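Local atomic coordinates of NAD-dependent dehydrogenase (Rhizobium meliloti, PDB entry 4Z0P), a protein that acts as an NADPH-dependent glyoxylate/hydroxypyruvate reductase, binding NADPH together with the small dicarboxylate oxalate. Residues Q135-A138 / A139-T142; G152-A155 / A156-A160. All coordinates share one frame; numbering follows the deposited sequence.

Interaction 1: Q135-A138 / A139-T142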
loop_
_atom_site.group_PDB
_atom_site.type_symbol
_atom_site.label_atom_id
_atom_site.label_comp_id
_atom_site.label_asym_id
_atom_site.label_seq_id
_atom_site.Cartn_x
_atom_site.Cartn_y
_atom_site.Cartn_z
ATOM N N GLN A 135 4.970 -3.346 -16.222
ATOM C CA GLN A 135 4.950 -3.097 -14.786
ATOM C C GLN A 135 6.184 -3.621 -14.050
ATOM O O GLN A 135 6.427 -4.831 -14.008
ATOM C CB GLN A 135 3.688 -3.758 -14.221
ATOM C CG GLN A 135 3.511 -3.607 -12.713
ATOM C CD GLN A 135 3.362 -2.164 -12.316
ATOM O OE1 GLN A 135 2.393 -1.514 -12.710
ATOM N NE2 GLN A 135 4.323 -1.638 -11.578
ATOM N N PRO A 136 6.969 -2.723 -13.462
ATOM C CA PRO A 136 8.066 -3.180 -12.605
ATOM C C PRO A 136 7.570 -3.763 -11.291
ATOM O O PRO A 136 6.440 -3.494 -10.865
ATOM C CB PRO A 136 8.850 -1.898 -12.332
ATOM C CG PRO A 136 7.861 -0.819 -12.494
ATOM C CD PRO A 136 6.956 -1.253 -13.600
ATOM N N GLU A 137 8.395 -4.578 -10.664
ATOM C CA GLU A 137 8.104 -5.035 -9.317
ATOM C C GLU A 137 8.782 -4.068 -8.342
ATOM O O GLU A 137 9.658 -3.259 -8.729
ATOM C CB GLU A 137 8.562 -6.481 -9.088
ATOM C CG GLU A 137 10.063 -6.706 -9.151
ATOM C CD GLU A 137 10.486 -8.117 -8.773
ATOM O OE1 GLU A 137 10.192 -8.557 -7.651
ATOM O OE2 GLU A 137 11.158 -8.766 -9.599
ATOM N N ALA A 138 8.404 -4.153 -7.072
ATOM C CA ALA A 138 8.984 -3.256 -6.068
ATOM C C ALA A 138 10.506 -3.282 -6.018
ATOM O O ALA A 138 11.154 -2.241 -5.859
ATOM C CB ALA A 138 8.411 -3.561 -4.698
ATOM N N ALA A 139 11.087 -4.473 -6.187
ATOM C CA ALA A 139 12.540 -4.637 -6.137
ATOM C C ALA A 139 13.294 -3.866 -7.233
ATOM O O ALA A 139 14.490 -3.620 -7.114
ATOM C CB ALA A 139 12.922 -6.117 -6.172
ATOM N N ASP A 140 12.589 -3.462 -8.276
ATOM C CA ASP A 140 13.144 -2.627 -9.365
ATOM C C ASP A 140 13.260 -1.141 -9.000
ATOM O O ASP A 140 13.838 -0.373 -9.771
ATOM C CB ASP A 140 12.258 -2.728 -10.612
ATOM C CG ASP A 140 12.186 -4.138 -11.188
ATOM O OD1 ASP A 140 13.203 -4.874 -11.130
ATOM O OD2 ASP A 140 11.102 -4.508 -11.732
ATOM N N VAL A 141 12.702 -0.745 -7.855
ATOM C CA VAL A 141 12.645 0.659 -7.397
ATOM C C VAL A 141 13.429 0.799 -6.102
ATOM O O VAL A 141 13.263 0.011 -5.164
ATOM C CB VAL A 141 11.191 1.092 -7.172
ATOM C CG1 VAL A 141 11.076 2.468 -6.465
ATOM C CG2 VAL A 141 10.467 1.106 -8.512
ATOM N N THR A 142 14.269 1.827 -6.056
ATOM C CA THR A 142 14.953 2.196 -4.819
ATOM C C THR A 142 14.205 3.350 -4.167
ATOM O O THR A 142 14.059 4.437 -4.762
ATOM C CB THR A 142 16.422 2.575 -5.067
ATOM O OG1 THR A 142 17.126 1.413 -5.543
ATOM C CG2 THR A 142 17.063 3.024 -3.771
HETATM O O HOH W 1 9.833 -7.006 -5.552
HETATM O O HOH W 2 12.900 -7.608 -11.536
#
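E137 and D140 face each other across a single tight turn: D140 N donates to E137 O at 3.0 Å, and one residue further on V141 N reaches A138 O at 2.9 Å. Both bonds span three residues, the spacing of a 3-10 turn, and A138 to D140 keep phi/psi values in the helical region, whereas E137 is extended. The turn is held from its side by D140. Its carboxylate sits beside its own backbone N (chi1 -63°) and so swings back toward the start of the turn, where OD2 accepts E137 N at 2.9 Å. That N-H arrives above the carboxylate plane, not within it. The same OD2 lies 3.4 Å from P136 CA, and the proline CB flanks it closely. This side-chain bond closes the 3-10 turn a second time, alongside the main-chain bond from D140 N to E137 O. The turn lies in the loop between helix 118-126 and strand 142-146, the first strand of the Rossmann-type coenzyme domain. E137 has CG between its backbone N and carbonyl carbon (chi1 65°), which brings CG alongside D140, 3.5 Å from D140 OD2; the side chain also packs on T101 of the second subunit. The two carboxylate planes stand nearly perpendicular, 87° apart. OE2 of E137 and OD1 of D140 are kept 4.7 Å apart, and one water donates to both, which probably eases the like charges. A second water donates to E137 OE1 at 2.6 Å and accepts A139 N, linking the glutamate tip to the turn. Behind the turn, P136, A138 and V141 rest on L115 of helix 97-115. A138 N bonds to E105 OE2 of the second subunit, whose R102 also donates to Q135 O.

Interaction 2: G152-A155 / A156-A160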
loop_
_atom_site.group_PDB
_atom_site.type_symbol
_atom_site.label_atom_id
_atom_site.label_comp_id
_atom_site.label_asym_id
_atom_site.label_seq_id
_atom_site.Cartn_x
_atom_site.Cartn_y
_atom_site.Cartn_z
ATOM N N GLY A 152 11.053 7.184 10.056
ATOM C CA GLY A 152 11.864 6.728 8.933
ATOM C C GLY A 152 12.306 5.279 9.040
ATOM O O GLY A 152 12.247 4.519 8.059
ATOM N N GLN A 153 12.715 4.872 10.234
ATOM C CA GLN A 153 13.160 3.474 10.396
ATOM C C GLN A 153 12.030 2.461 10.199
ATOM O O GLN A 153 12.209 1.427 9.545
ATOM C CB GLN A 153 13.845 3.238 11.720
ATOM C CG GLN A 153 15.139 4.020 11.816
ATOM C CD GLN A 153 15.859 3.746 13.106
ATOM O OE1 GLN A 153 15.839 2.625 13.593
ATOM N NE2 GLN A 153 16.500 4.761 13.663
ATOM N N ASP A 154 10.870 2.737 10.775
ATOM C CA ASP A 154 9.752 1.825 10.649
ATOM C C ASP A 154 9.304 1.732 9.198
ATOM O O ASP A 154 9.045 0.627 8.706
ATOM C CB ASP A 154 8.575 2.235 11.550
ATOM C CG ASP A 154 7.535 1.145 11.660
ATOM O OD1 ASP A 154 7.880 0.135 12.285
ATOM O OD2 ASP A 154 6.389 1.275 11.150
ATOM N N ALA A 155 9.199 2.877 8.513
ATOM C CA ALA A 155 8.811 2.882 7.111
ATOM C C ALA A 155 9.839 2.115 6.271
ATOM O O ALA A 155 9.457 1.321 5.400
ATOM C CB ALA A 155 8.630 4.300 6.592
ATOM N N ALA A 156 11.127 2.335 6.528
ATOM C CA ALA A 156 12.181 1.626 5.760
ATOM C C ALA A 156 12.032 0.107 5.890
ATOM O O ALA A 156 12.109 -0.617 4.895
ATOM C CB ALA A 156 13.563 2.045 6.238
ATOM N N ARG A 157 11.842 -0.374 7.124
ATOM C CA ARG A 157 11.757 -1.820 7.357
ATOM C C ARG A 157 10.544 -2.398 6.641
ATOM O O ARG A 157 10.620 -3.461 6.002
ATOM C CB ARG A 157 11.696 -2.147 8.842
ATOM C CG ARG A 157 12.965 -1.868 9.636
ATOM C CD ARG A 157 12.810 -2.296 11.108
ATOM N NE ARG A 157 11.710 -1.602 11.835
ATOM C CZ ARG A 157 11.841 -0.557 12.670
ATOM N NH1 ARG A 157 13.027 -0.029 12.934
ATOM N NH2 ARG A 157 10.767 -0.020 13.265
ATOM N N LYS A 158 9.409 -1.696 6.746
ATOM C CA LYS A 158 8.193 -2.177 6.102
ATOM C C LYS A 158 8.260 -2.166 4.585
ATOM O O LYS A 158 7.809 -3.106 3.943
ATOM C CB LYS A 158 6.973 -1.446 6.647
ATOM C CG LYS A 158 6.634 -1.947 8.045
ATOM C CD LYS A 158 5.691 -1.080 8.799
ATOM C CE LYS A 158 5.237 -1.697 10.100
ATOM N NZ LYS A 158 4.438 -0.772 10.909
ATOM N N LEU A 159 8.813 -1.102 4.012
ATOM C CA LEU A 159 8.997 -1.059 2.571
ATOM C C LEU A 159 9.894 -2.191 2.090
ATOM O O LEU A 159 9.585 -2.844 1.086
ATOM C CB LEU A 159 9.566 0.280 2.147
ATOM C CG LEU A 159 8.627 1.445 2.256
ATOM C CD1 LEU A 159 9.429 2.747 2.237
ATOM C CD2 LEU A 159 7.575 1.442 1.150
ATOM N N ALA A 160 10.979 -2.444 2.808
ATOM C CA ALA A 160 11.900 -3.528 2.435
ATOM C C ALA A 160 11.179 -4.878 2.469
ATOM O O ALA A 160 11.362 -5.709 1.562
ATOM C CB ALA A 160 13.130 -3.555 3.351
HETATM O O HOH W 3 15.494 -0.523 12.630
HETATM O O HOH W 4 6.073 -1.351 13.631
HETATM O O HOH W 5 8.917 -2.526 11.500
#
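R157 lies back along the turn of helix that carries Q153 and D154, and its atoms can be followed outward over them. CB is 3.7 Å from Q153 O, the same oxygen that accepts R157 N in the helix; CG is closer still, at 3.4 Å. The bend at chi3 (-60°) then folds the chain so that the guanidinium spreads over this carbonyl, with Q153 O under the centre of one face. NE meets a water that also donates to D154 OD1. NH1 lies 3.6 Å from Q153 CB and donates to another water, which links it weakly to Q153 OE1. The path ends with R157 NH2 3.1 Å from D154 OD1, on the anti lone pair. The carboxylate and guanidinium planes are 69° apart, so this salt bridge is single-pronged, not a flat two-bond pairing. D154 places its carboxylate anti to its backbone N (chi1 -167°), where it can serve both cations: OD2 takes K158 NZ at 2.8 Å on its syn lone pair, and K158 reaches it as an extended chain with CD 3.4 Å from OD2. A water joins D154 OD1 to NZ, and S104 OG also bonds OD2, which helps fix the rotation of the carboxylate. An asparagine here would probably leave R157 and K158 without the negative charge that pairs them and weaken the grip on both side chains. G152 fits the last glycine of a Rossmann-type GxGxxG turn, and Q153 NE2 returns to M148 O in that turn. Helix 150-161 turns D154 and K158 to helix 97-115, where they meet T100, T101 and S104, while A156 and L159 pack against I145 of strand 142-146 and V166 of strand 165-169; K158 also touches M162 of the second subunit.

Followed from the N terminus, interaction 1 comes first, a turn between helix 118-126 and strand 142-146, and interaction 2 follows on helix 150-161. Each is local, closing no more than a turn of the chain, and they stand in series, neither nesting nor crossing. Their centres are 16 Å apart and their nearest atoms about 6 Å, so they do not touch. Interaction 1 leads into the first strand of the beta-alpha-beta unit formed by strand 142-146, helix 150-161 and strand 165-169; interaction 2 lies on its helix. Helix 97-115 is a shared neighbour, through L115 for residues 135-142 and S104 and C111 for residues 152-160, and both contacts meet the second subunit.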